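Local coordinates for PDZ domain protein (Parabacteroides distasonis, PDB 4L8N) that is of unknown function but joins PDZ domains to a DUF4136 domain and binds magnesium, at residues 376-381 with 385-390; 120-125 with 413-418; 393-398 with 418-423. All blocks are in the same frame, centred on the assembly; numbering follows the deposited sequence.

Contact 1 (376-381 with 385-390); sequences TMFTDA and KYCMFW
Phe378 and Cys387 pair their backbones in a single antiparallel bridge of the hydrogen-bonded kind: Phe378 N donates to Cys387 O at 2.8 Å, and Cys387 N returns a weak bond to Phe378 O. This is an isolated beta bridge inside the long loop between helices 354-367 and 395-402, a case in which one bridge, with side chains packed between the two arms, joins the arms of a loop. A CA-H...O contact from Met377 CA reaches the same Cys387 carbonyl. CG of Phe378 sits between its own backbone N and carbonyl carbon (chi1 67°), which swings the ring over Cys387; CB of Cys387 lies almost above the ring centre, 3.5 Å from the centroid, in a CH-pi contact, and SG stands over the same ring at 4.5 Å from its centroid. Phe389 meets the Phe378 ring obliquely, CE1 to CE1, and Phe378 also packs on Asn123 and Gln125 of strand 123-135. On the exposed side, the selenium of Met377, a selenomethionine, comes to the edge of the Tyr386 ring in a Met-aromatic contact, and a water links Thr379 OG1 to Lys385 O. Thr376 OG1, which also bonds to Asp373 O, accepts the backbone N-H of Phe389, with 3.0 Å between Phe389 N and Thr376 OG1.

Contact 2 (120-125 with 413-418); sequences ETTNEQ and YLYYFA
The phenol oxygen of Tyr415 lies 2.9 Å from Thr122 OG1, which approaches the tyrosine ring at its edge and close to its plane, so that the two residues meet through their hydroxyls. Thr122 OG1 is also hydrogen-bonded to Thr121 OG1, at 3.3 Å. With OG1 anti to the carbonyl carbon (chi1 -47°), Thr122 turns its hydroxyl to the phenol, and its CB and CG2 also rest against Tyr415 OH, at 3.4 and 3.5 Å. The phenol oxygen has a further partner, Ala111 O, just after the middle of helix 107-113, and is thus held between that helix and the threonine. Thr121 takes a different chi1: OG1 stands between N and the carbonyl carbon (64°), where it comes obliquely against the Tyr415 ring, 3.7 Å from Tyr415 CE1, while bonding to Ser118 OG. Here the entry into strand 123-135, a central strand of the mixed eleven-stranded sheet, is packed against a type I beta turn, Tyr415 to Ala418, that follows a short 3-10 segment; Ala418 N to Tyr415 O closes the turn. The turn also presents Phe417, whose ring reaches back to Thr121, and the methyl CG2 of Thr121 meets that ring at its edge, 4.0 Å from Phe417 CE1.

Contact 3 (393-398 with 418-423); sequences FKYPQI and APYINP
Over one face of Tyr395 lies the edge of Tyr420, an edge-to-face (T-shaped) aromatic pair in which the first turn of helix 395-402 meets the loop that leads on to strand 429-435. The ring planes stand at 73° and the centroids are 5.1 Å apart. It is a worked case of how a helix start and a loop can be joined by apolar and aromatic packing, with no hydrogen bond across them. Followed outward from its CB, the Tyr420 side chain runs alongside Tyr395, pointing the same way. CB itself lies over the Tyr395 face, 4.0 Å from the centroid and only 17° off the ring normal, a CH-pi contact near the ring's base at CG and CD1. CG is placed between the backbone N and the carbonyl carbon (chi1 42°), which carries one ring edge along Tyr395: Tyr420 CD2 comes within 3.6 Å of Tyr395 CZ and of Tyr395 CE2, and Tyr420 CE2 passes near Tyr395 OH. Through CD1 the Tyr420 ring also meets that of Trp390. At the tip, Tyr420 OH leaves this pair and bonds to Ser118 OG, while Ala418 CB sits over a face of the same ring. Pro419 meets Tyr395 obliquely, CG to CD2. Replacing Tyr395 by an alanine would probably leave the Tyr420 edge and the Pro419 ring without the flat surface they rest on, opening a gap beside the helix start. Further along the helix, Ile398 points toward the loop, its methyl CG2 3.3 Å from Tyr420 O.

How the contacts relate
From the N terminus, the chain first supplies residues 120-125, which lead into strand 123-135, and nearly 290 residues later 413-418 returns to them, closing the long loop of contact 2. Contact 1 is nested inside that loop and closes a short excursion, 376-381 with 385-390. Contact 3 follows it in series, opening at 393-398, and crosses contact 2, with which it shares Ala418. The three also touch: Ala381 N of contact 1 probably bonds to Glu124 O and Trp390 N to Glu120 OE2, and Trp390 packs on Tyr395, Ile398 and Tyr420. Together they tie helix 395-402 and its flanking loops to the start of strand 123-135.

Contact 1 (376-381 with 385-390)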
loop_
_atom_site.group_PDB
_atom_site.type_symbol
_atom_site.label_atom_id
_atom_site.label_comp_id
_atom_site.label_asym_id
_atom_site.label_seq_id
_atom_site.Cartn_x
_atom_site.Cartn_y
_atom_site.Cartn_z
ATOM N N THR A 376 -28.277 -5.957 -10.651
ATOM C CA THR A 376 -27.138 -6.019 -11.581
ATOM C C THR A 376 -26.523 -4.638 -11.899
ATOM O O THR A 376 -25.509 -4.597 -12.601
ATOM C CB THR A 376 -27.564 -6.668 -12.909
ATOM O OG1 THR A 376 -28.483 -5.806 -13.575
ATOM C CG2 THR A 376 -28.171 -8.034 -12.723
HETATM N N MSE A 377 -27.142 -3.524 -11.403
HETATM C CA MSE A 377 -26.729 -2.129 -11.634
HETATM C C MSE A 377 -25.241 -1.908 -11.430
HETATM O O MSE A 377 -24.711 -2.234 -10.367
HETATM C CB MSE A 377 -27.500 -1.153 -10.743
HETATM C CG MSE A 377 -27.404 0.292 -11.219
HETATM SE SE MSE A 377 -28.326 1.600 -10.090
HETATM C CE MSE A 377 -29.953 0.573 -9.570
ATOM N N PHE A 378 -24.572 -1.345 -12.450
ATOM C CA PHE A 378 -23.152 -1.043 -12.413
ATOM C C PHE A 378 -22.876 0.268 -13.137
ATOM O O PHE A 378 -23.698 0.732 -13.939
ATOM C CB PHE A 378 -22.319 -2.201 -13.019
ATOM C CG PHE A 378 -22.483 -2.462 -14.500
ATOM C CD1 PHE A 378 -23.515 -3.272 -14.972
ATOM C CD2 PHE A 378 -21.591 -1.933 -15.417
ATOM C CE1 PHE A 378 -23.660 -3.528 -16.345
ATOM C CE2 PHE A 378 -21.744 -2.176 -16.788
ATOM C CZ PHE A 378 -22.770 -2.980 -17.243
ATOM N N THR A 379 -21.708 0.863 -12.842
ATOM C CA THR A 379 -21.245 2.074 -13.502
ATOM C C THR A 379 -20.276 1.620 -14.586
ATOM O O THR A 379 -19.319 0.908 -14.287
ATOM C CB THR A 379 -20.661 3.083 -12.489
ATOM O OG1 THR A 379 -21.643 3.366 -11.480
ATOM C CG2 THR A 379 -20.220 4.389 -13.145
ATOM N N ASP A 380 -20.543 1.984 -15.846
ATOM C CA ASP A 380 -19.659 1.582 -16.940
ATOM C C ASP A 380 -18.403 2.486 -17.003
ATOM O O ASP A 380 -18.308 3.479 -16.271
ATOM C CB ASP A 380 -20.403 1.532 -18.288
ATOM C CG ASP A 380 -20.697 2.843 -19.003
ATOM O OD1 ASP A 380 -20.356 3.914 -18.458
ATOM O OD2 ASP A 380 -21.292 2.796 -20.102
ATOM N N ALA A 381 -17.453 2.133 -17.894
ATOM C CA ALA A 381 -16.172 2.824 -18.063
ATOM C C ALA A 381 -16.344 4.282 -18.463
ATOM O O ALA A 381 -15.547 5.112 -18.034
ATOM C CB ALA A 381 -15.317 2.102 -19.088
ATOM N N LYS A 385 -23.883 5.610 -14.668
ATOM C CA LYS A 385 -24.180 5.038 -13.349
ATOM C C LYS A 385 -25.293 3.987 -13.317
ATOM O O LYS A 385 -25.357 3.221 -12.348
ATOM C CB LYS A 385 -24.580 6.174 -12.376
ATOM C CG LYS A 385 -23.421 7.005 -11.806
ATOM C CD LYS A 385 -23.843 8.445 -11.443
ATOM C CE LYS A 385 -24.736 8.543 -10.222
ATOM N NZ LYS A 385 -25.172 9.941 -9.923
ATOM N N TYR A 386 -26.172 3.952 -14.322
ATOM C CA TYR A 386 -27.350 3.102 -14.203
ATOM C C TYR A 386 -27.433 1.950 -15.201
ATOM O O TYR A 386 -28.537 1.569 -15.604
ATOM C CB TYR A 386 -28.613 3.990 -14.269
ATOM C CG TYR A 386 -28.518 5.201 -13.357
ATOM C CD1 TYR A 386 -28.324 5.054 -11.980
ATOM C CD2 TYR A 386 -28.545 6.492 -13.875
ATOM C CE1 TYR A 386 -28.177 6.162 -11.145
ATOM C CE2 TYR A 386 -28.433 7.610 -13.044
ATOM C CZ TYR A 386 -28.254 7.441 -11.679
ATOM O OH TYR A 386 -28.140 8.547 -10.863
ATOM N N CYS A 387 -26.282 1.322 -15.507
ATOM C CA CYS A 387 -26.238 0.144 -16.368
ATOM C C CYS A 387 -26.865 -1.052 -15.650
ATOM O O CYS A 387 -26.514 -1.350 -14.517
ATOM C CB CYS A 387 -24.812 -0.165 -16.800
ATOM S SG CYS A 387 -24.012 1.162 -17.724
HETATM N N MSE A 388 -27.832 -1.701 -16.291
HETATM C CA MSE A 388 -28.518 -2.868 -15.744
HETATM C C MSE A 388 -28.782 -3.873 -16.842
HETATM O O MSE A 388 -29.115 -3.486 -17.975
HETATM C CB MSE A 388 -29.851 -2.472 -15.088
HETATM C CG MSE A 388 -29.683 -1.631 -13.821
HETATM SE SE MSE A 388 -31.353 -1.045 -13.062
HETATM C CE MSE A 388 -31.881 0.168 -14.346
ATOM N N PHE A 389 -28.676 -5.165 -16.513
ATOM C CA PHE A 389 -29.058 -6.178 -17.477
ATOM C C PHE A 389 -30.568 -6.314 -17.421
ATOM O O PHE A 389 -31.219 -5.782 -16.502
ATOM C CB PHE A 389 -28.363 -7.525 -17.210
ATOM C CG PHE A 389 -26.863 -7.413 -17.127
ATOM C CD1 PHE A 389 -26.146 -6.730 -18.101
ATOM C CD2 PHE A 389 -26.168 -7.995 -16.082
ATOM C CE1 PHE A 389 -24.761 -6.615 -18.020
ATOM C CE2 PHE A 389 -24.779 -7.892 -16.008
ATOM C CZ PHE A 389 -24.086 -7.203 -16.979
ATOM N N TRP A 390 -31.125 -7.030 -18.390
ATOM C CA TRP A 390 -32.544 -7.301 -18.413
ATOM C C TRP A 390 -32.894 -8.289 -17.307
ATOM O O TRP A 390 -32.062 -9.113 -16.911
ATOM C CB TRP A 390 -32.939 -7.877 -19.778
ATOM C CG TRP A 390 -32.715 -6.963 -20.947
ATOM C CD1 TRP A 390 -31.895 -7.183 -22.010
ATOM C CD2 TRP A 390 -33.371 -5.710 -21.193
ATOM N NE1 TRP A 390 -32.004 -6.151 -22.915
ATOM C CE2 TRP A 390 -32.890 -5.223 -22.431
ATOM C CE3 TRP A 390 -34.334 -4.959 -20.494
ATOM C CZ2 TRP A 390 -33.358 -4.030 -23.000
ATOM C CZ3 TRP A 390 -34.784 -3.773 -21.053
ATOM C CH2 TRP A 390 -34.292 -3.314 -22.287
HETATM O O HOH W 1 -24.048 2.103 -10.214
#

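Contact 2 (120-125 with 413-418)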
loop_
_atom_site.group_PDB
_atom_site.type_symbol
_atom_site.label_atom_id
_atom_site.label_comp_id
_atom_site.label_asym_id
_atom_site.label_seq_id
_atom_site.Cartn_x
_atom_site.Cartn_y
_atom_site.Cartn_z
ATOM N N GLU A 120 -25.614 -7.100 -21.561
ATOM C CA GLU A 120 -25.152 -8.436 -21.222
ATOM C C GLU A 120 -23.999 -8.858 -22.095
ATOM O O GLU A 120 -23.165 -9.647 -21.657
ATOM C CB GLU A 120 -26.303 -9.442 -21.421
ATOM C CG GLU A 120 -27.375 -9.365 -20.357
ATOM C CD GLU A 120 -28.571 -8.481 -20.636
ATOM O OE1 GLU A 120 -28.457 -7.511 -21.419
ATOM O OE2 GLU A 120 -29.632 -8.757 -20.035
ATOM N N THR A 121 -23.975 -8.369 -23.350
ATOM C CA THR A 121 -22.948 -8.744 -24.312
ATOM C C THR A 121 -22.035 -7.580 -24.685
ATOM O O THR A 121 -20.885 -7.835 -25.054
ATOM C CB THR A 121 -23.598 -9.331 -25.589
ATOM O OG1 THR A 121 -24.385 -8.339 -26.257
ATOM C CG2 THR A 121 -24.435 -10.561 -25.313
ATOM N N THR A 122 -22.528 -6.316 -24.602
ATOM C CA THR A 122 -21.775 -5.143 -25.078
ATOM C C THR A 122 -21.655 -4.042 -24.055
ATOM O O THR A 122 -22.547 -3.196 -23.936
ATOM C CB THR A 122 -22.446 -4.606 -26.346
ATOM O OG1 THR A 122 -22.705 -5.708 -27.229
ATOM C CG2 THR A 122 -21.634 -3.493 -27.041
ATOM N N ASN A 123 -20.511 -4.003 -23.368
ATOM C CA ASN A 123 -20.248 -2.976 -22.357
ATOM C C ASN A 123 -18.765 -2.773 -22.121
ATOM O O ASN A 123 -17.938 -3.582 -22.549
ATOM C CB ASN A 123 -20.954 -3.299 -21.012
ATOM C CG ASN A 123 -20.455 -4.529 -20.290
ATOM O OD1 ASN A 123 -19.408 -4.525 -19.625
ATOM N ND2 ASN A 123 -21.246 -5.583 -20.335
ATOM N N GLU A 124 -18.445 -1.702 -21.383
ATOM C CA GLU A 124 -17.095 -1.350 -20.975
ATOM C C GLU A 124 -17.070 -1.105 -19.490
ATOM O O GLU A 124 -17.896 -0.370 -18.963
ATOM C CB GLU A 124 -16.571 -0.117 -21.714
ATOM C CG GLU A 124 -16.364 -0.298 -23.201
ATOM C CD GLU A 124 -16.371 1.038 -23.906
ATOM O OE1 GLU A 124 -17.310 1.832 -23.665
ATOM O OE2 GLU A 124 -15.417 1.305 -24.673
ATOM N N GLN A 125 -16.098 -1.698 -18.811
ATOM C CA GLN A 125 -15.937 -1.526 -17.380
ATOM C C GLN A 125 -14.454 -1.363 -17.044
ATOM O O GLN A 125 -13.591 -1.805 -17.799
ATOM C CB GLN A 125 -16.553 -2.702 -16.624
ATOM C CG GLN A 125 -18.065 -2.703 -16.604
ATOM C CD GLN A 125 -18.575 -3.946 -15.941
ATOM O OE1 GLN A 125 -18.407 -4.138 -14.733
ATOM N NE2 GLN A 125 -19.188 -4.829 -16.723
ATOM N N TYR A 413 -31.374 -6.099 -35.442
ATOM C CA TYR A 413 -30.876 -7.317 -36.097
ATOM C C TYR A 413 -29.450 -7.637 -35.590
ATOM O O TYR A 413 -29.048 -8.799 -35.549
ATOM C CB TYR A 413 -30.909 -7.167 -37.645
ATOM C CG TYR A 413 -29.727 -6.430 -38.259
ATOM C CD1 TYR A 413 -28.567 -7.111 -38.626
ATOM C CD2 TYR A 413 -29.778 -5.056 -38.489
ATOM C CE1 TYR A 413 -27.470 -6.436 -39.167
ATOM C CE2 TYR A 413 -28.687 -4.370 -39.030
ATOM C CZ TYR A 413 -27.539 -5.067 -39.376
ATOM O OH TYR A 413 -26.475 -4.408 -39.934
ATOM N N LEU A 414 -28.702 -6.592 -35.199
ATOM C CA LEU A 414 -27.364 -6.705 -34.638
ATOM C C LEU A 414 -27.365 -7.580 -33.402
ATOM O O LEU A 414 -26.328 -8.183 -33.095
ATOM C CB LEU A 414 -26.809 -5.312 -34.292
ATOM C CG LEU A 414 -26.484 -4.412 -35.499
ATOM C CD1 LEU A 414 -26.432 -2.969 -35.083
ATOM C CD2 LEU A 414 -25.207 -4.846 -36.213
ATOM N N TYR A 415 -28.536 -7.686 -32.708
ATOM C CA TYR A 415 -28.660 -8.492 -31.493
ATOM C C TYR A 415 -29.729 -9.591 -31.637
ATOM O O TYR A 415 -30.258 -10.063 -30.640
ATOM C CB TYR A 415 -28.928 -7.580 -30.278
ATOM C CG TYR A 415 -27.748 -6.692 -29.933
ATOM C CD1 TYR A 415 -26.549 -7.237 -29.475
ATOM C CD2 TYR A 415 -27.792 -5.314 -30.159
ATOM C CE1 TYR A 415 -25.450 -6.427 -29.180
ATOM C CE2 TYR A 415 -26.693 -4.497 -29.882
ATOM C CZ TYR A 415 -25.534 -5.058 -29.367
ATOM O OH TYR A 415 -24.452 -4.279 -29.042
ATOM N N TYR A 416 -29.960 -10.076 -32.868
ATOM C CA TYR A 416 -30.962 -11.107 -33.145
ATOM C C TYR A 416 -30.624 -12.496 -32.599
ATOM O O TYR A 416 -31.491 -13.376 -32.631
ATOM C CB TYR A 416 -31.261 -11.190 -34.636
ATOM C CG TYR A 416 -32.592 -10.566 -34.944
ATOM C CD1 TYR A 416 -32.991 -9.382 -34.319
ATOM C CD2 TYR A 416 -33.503 -11.201 -35.781
ATOM C CE1 TYR A 416 -34.249 -8.830 -34.545
ATOM C CE2 TYR A 416 -34.785 -10.680 -35.984
ATOM C CZ TYR A 416 -35.138 -9.472 -35.395
ATOM O OH TYR A 416 -36.367 -8.916 -35.639
ATOM N N PHE A 417 -29.416 -12.680 -32.061
ATOM C CA PHE A 417 -28.986 -13.938 -31.476
ATOM C C PHE A 417 -29.484 -14.033 -29.996
ATOM O O PHE A 417 -29.393 -15.103 -29.377
ATOM C CB PHE A 417 -27.436 -14.061 -31.570
ATOM C CG PHE A 417 -26.690 -12.947 -30.860
ATOM C CD1 PHE A 417 -26.482 -12.992 -29.482
ATOM C CD2 PHE A 417 -26.247 -11.828 -31.558
ATOM C CE1 PHE A 417 -25.877 -11.923 -28.817
ATOM C CE2 PHE A 417 -25.617 -10.772 -30.893
ATOM C CZ PHE A 417 -25.436 -10.825 -29.532
ATOM N N ALA A 418 -29.977 -12.910 -29.432
ATOM C CA ALA A 418 -30.434 -12.812 -28.041
ATOM C C ALA A 418 -31.948 -13.037 -27.942
ATOM O O ALA A 418 -32.686 -12.444 -28.730
ATOM C CB ALA A 418 -30.051 -11.454 -27.471
#

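Contact 3 (393-398 with 418-423)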
loop_
_atom_site.group_PDB
_atom_site.type_symbol
_atom_site.label_atom_id
_atom_site.label_comp_id
_atom_site.label_asym_id
_atom_site.label_seq_id
_atom_site.Cartn_x
_atom_site.Cartn_y
_atom_site.Cartn_z
ATOM N N PHE A 393 -36.876 -12.802 -15.895
ATOM C CA PHE A 393 -38.285 -13.238 -15.947
ATOM C C PHE A 393 -39.148 -12.327 -16.870
ATOM O O PHE A 393 -40.355 -12.544 -17.005
ATOM C CB PHE A 393 -38.890 -13.327 -14.519
ATOM C CG PHE A 393 -38.023 -14.142 -13.588
ATOM C CD1 PHE A 393 -37.972 -15.529 -13.692
ATOM C CD2 PHE A 393 -37.166 -13.516 -12.683
ATOM C CE1 PHE A 393 -37.095 -16.279 -12.890
ATOM C CE2 PHE A 393 -36.291 -14.265 -11.882
ATOM C CZ PHE A 393 -36.265 -15.641 -11.988
ATOM N N LYS A 394 -38.516 -11.350 -17.543
ATOM C CA LYS A 394 -39.242 -10.397 -18.372
ATOM C C LYS A 394 -38.797 -10.377 -19.850
ATOM O O LYS A 394 -39.225 -9.473 -20.573
ATOM C CB LYS A 394 -39.106 -8.999 -17.754
ATOM C CG LYS A 394 -40.032 -8.786 -16.572
ATOM C CD LYS A 394 -39.466 -7.760 -15.617
ATOM C CE LYS A 394 -40.329 -7.553 -14.396
ATOM N NZ LYS A 394 -39.918 -6.342 -13.641
ATOM N N TYR A 395 -38.032 -11.400 -20.320
ATOM C CA TYR A 395 -37.533 -11.491 -21.711
ATOM C C TYR A 395 -38.644 -11.437 -22.761
ATOM O O TYR A 395 -38.473 -10.697 -23.736
ATOM C CB TYR A 395 -36.680 -12.742 -21.967
ATOM C CG TYR A 395 -35.262 -12.696 -21.450
ATOM C CD1 TYR A 395 -34.864 -11.729 -20.525
ATOM C CD2 TYR A 395 -34.326 -13.653 -21.840
ATOM C CE1 TYR A 395 -33.553 -11.690 -20.037
ATOM C CE2 TYR A 395 -33.029 -13.656 -21.319
ATOM C CZ TYR A 395 -32.650 -12.673 -20.413
ATOM O OH TYR A 395 -31.378 -12.666 -19.906
ATOM N N PRO A 396 -39.786 -12.163 -22.592
ATOM C CA PRO A 396 -40.852 -12.086 -23.605
ATOM C C PRO A 396 -41.385 -10.662 -23.796
ATOM O O PRO A 396 -41.619 -10.257 -24.940
ATOM C CB PRO A 396 -41.929 -13.014 -23.037
ATOM C CG PRO A 396 -41.178 -13.977 -22.179
ATOM C CD PRO A 396 -40.151 -13.127 -21.529
ATOM N N GLN A 397 -41.518 -9.894 -22.693
ATOM C CA GLN A 397 -42.012 -8.512 -22.693
ATOM C C GLN A 397 -40.986 -7.539 -23.310
ATOM O O GLN A 397 -41.386 -6.599 -23.994
ATOM C CB GLN A 397 -42.388 -8.078 -21.273
ATOM C CG GLN A 397 -43.507 -8.935 -20.655
ATOM C CD GLN A 397 -42.986 -9.966 -19.666
ATOM O OE1 GLN A 397 -42.551 -11.069 -20.024
ATOM N NE2 GLN A 397 -43.047 -9.634 -18.384
ATOM N N ILE A 398 -39.676 -7.778 -23.094
ATOM C CA ILE A 398 -38.584 -6.977 -23.665
ATOM C C ILE A 398 -38.553 -7.224 -25.167
ATOM O O ILE A 398 -38.529 -6.258 -25.934
ATOM C CB ILE A 398 -37.208 -7.291 -22.999
ATOM C CG1 ILE A 398 -37.242 -7.053 -21.487
ATOM C CG2 ILE A 398 -36.036 -6.525 -23.678
ATOM C CD1 ILE A 398 -36.372 -7.963 -20.761
ATOM N N ALA A 418 -29.977 -12.910 -29.432
ATOM C CA ALA A 418 -30.434 -12.812 -28.041
ATOM C C ALA A 418 -31.948 -13.037 -27.942
ATOM O O ALA A 418 -32.686 -12.444 -28.730
ATOM C CB ALA A 418 -30.051 -11.454 -27.471
ATOM N N PRO A 419 -32.445 -13.856 -26.972
ATOM C CA PRO A 419 -33.894 -14.131 -26.902
ATOM C C PRO A 419 -34.726 -12.956 -26.339
ATOM O O PRO A 419 -35.956 -12.946 -26.506
ATOM C CB PRO A 419 -33.954 -15.361 -26.001
ATOM C CG PRO A 419 -32.810 -15.193 -25.088
ATOM C CD PRO A 419 -31.719 -14.659 -25.968
ATOM N N TYR A 420 -34.058 -11.973 -25.669
ATOM C CA TYR A 420 -34.702 -10.744 -25.196
ATOM C C TYR A 420 -34.897 -9.721 -26.380
ATOM O O TYR A 420 -35.422 -8.638 -26.169
ATOM C CB TYR A 420 -33.948 -10.115 -24.016
ATOM C CG TYR A 420 -32.440 -10.108 -24.131
ATOM C CD1 TYR A 420 -31.779 -9.104 -24.831
ATOM C CD2 TYR A 420 -31.670 -11.060 -23.476
ATOM C CE1 TYR A 420 -30.392 -9.055 -24.889
ATOM C CE2 TYR A 420 -30.281 -11.034 -23.541
ATOM C CZ TYR A 420 -29.642 -10.026 -24.246
ATOM O OH TYR A 420 -28.261 -10.006 -24.334
ATOM N N ILE A 421 -34.479 -10.076 -27.611
ATOM C CA ILE A 421 -34.667 -9.261 -28.816
ATOM C C ILE A 421 -35.434 -10.112 -29.850
ATOM O O ILE A 421 -36.465 -9.673 -30.343
ATOM C CB ILE A 421 -33.340 -8.656 -29.420
ATOM C CG1 ILE A 421 -32.538 -7.818 -28.408
ATOM C CG2 ILE A 421 -33.606 -7.876 -30.702
ATOM C CD1 ILE A 421 -33.184 -6.521 -27.869
ATOM N N ASN A 422 -34.912 -11.317 -30.166
ATOM C CA ASN A 422 -35.489 -12.237 -31.137
ATOM C C ASN A 422 -35.861 -13.572 -30.471
ATOM O O ASN A 422 -35.017 -14.485 -30.382
ATOM C CB ASN A 422 -34.544 -12.456 -32.316
ATOM C CG ASN A 422 -35.093 -13.363 -33.392
ATOM O OD1 ASN A 422 -36.304 -13.425 -33.632
ATOM N ND2 ASN A 422 -34.211 -14.100 -34.059
ATOM N N PRO A 423 -37.139 -13.708 -30.029
ATOM C CA PRO A 423 -37.559 -14.963 -29.370
ATOM C C PRO A 423 -37.552 -16.159 -30.333
ATOM O O PRO A 423 -37.027 -17.204 -29.946
ATOM C CB PRO A 423 -38.948 -14.643 -28.826
ATOM C CG PRO A 423 -39.427 -13.507 -29.637
ATOM C CD PRO A 423 -38.243 -12.728 -30.094
#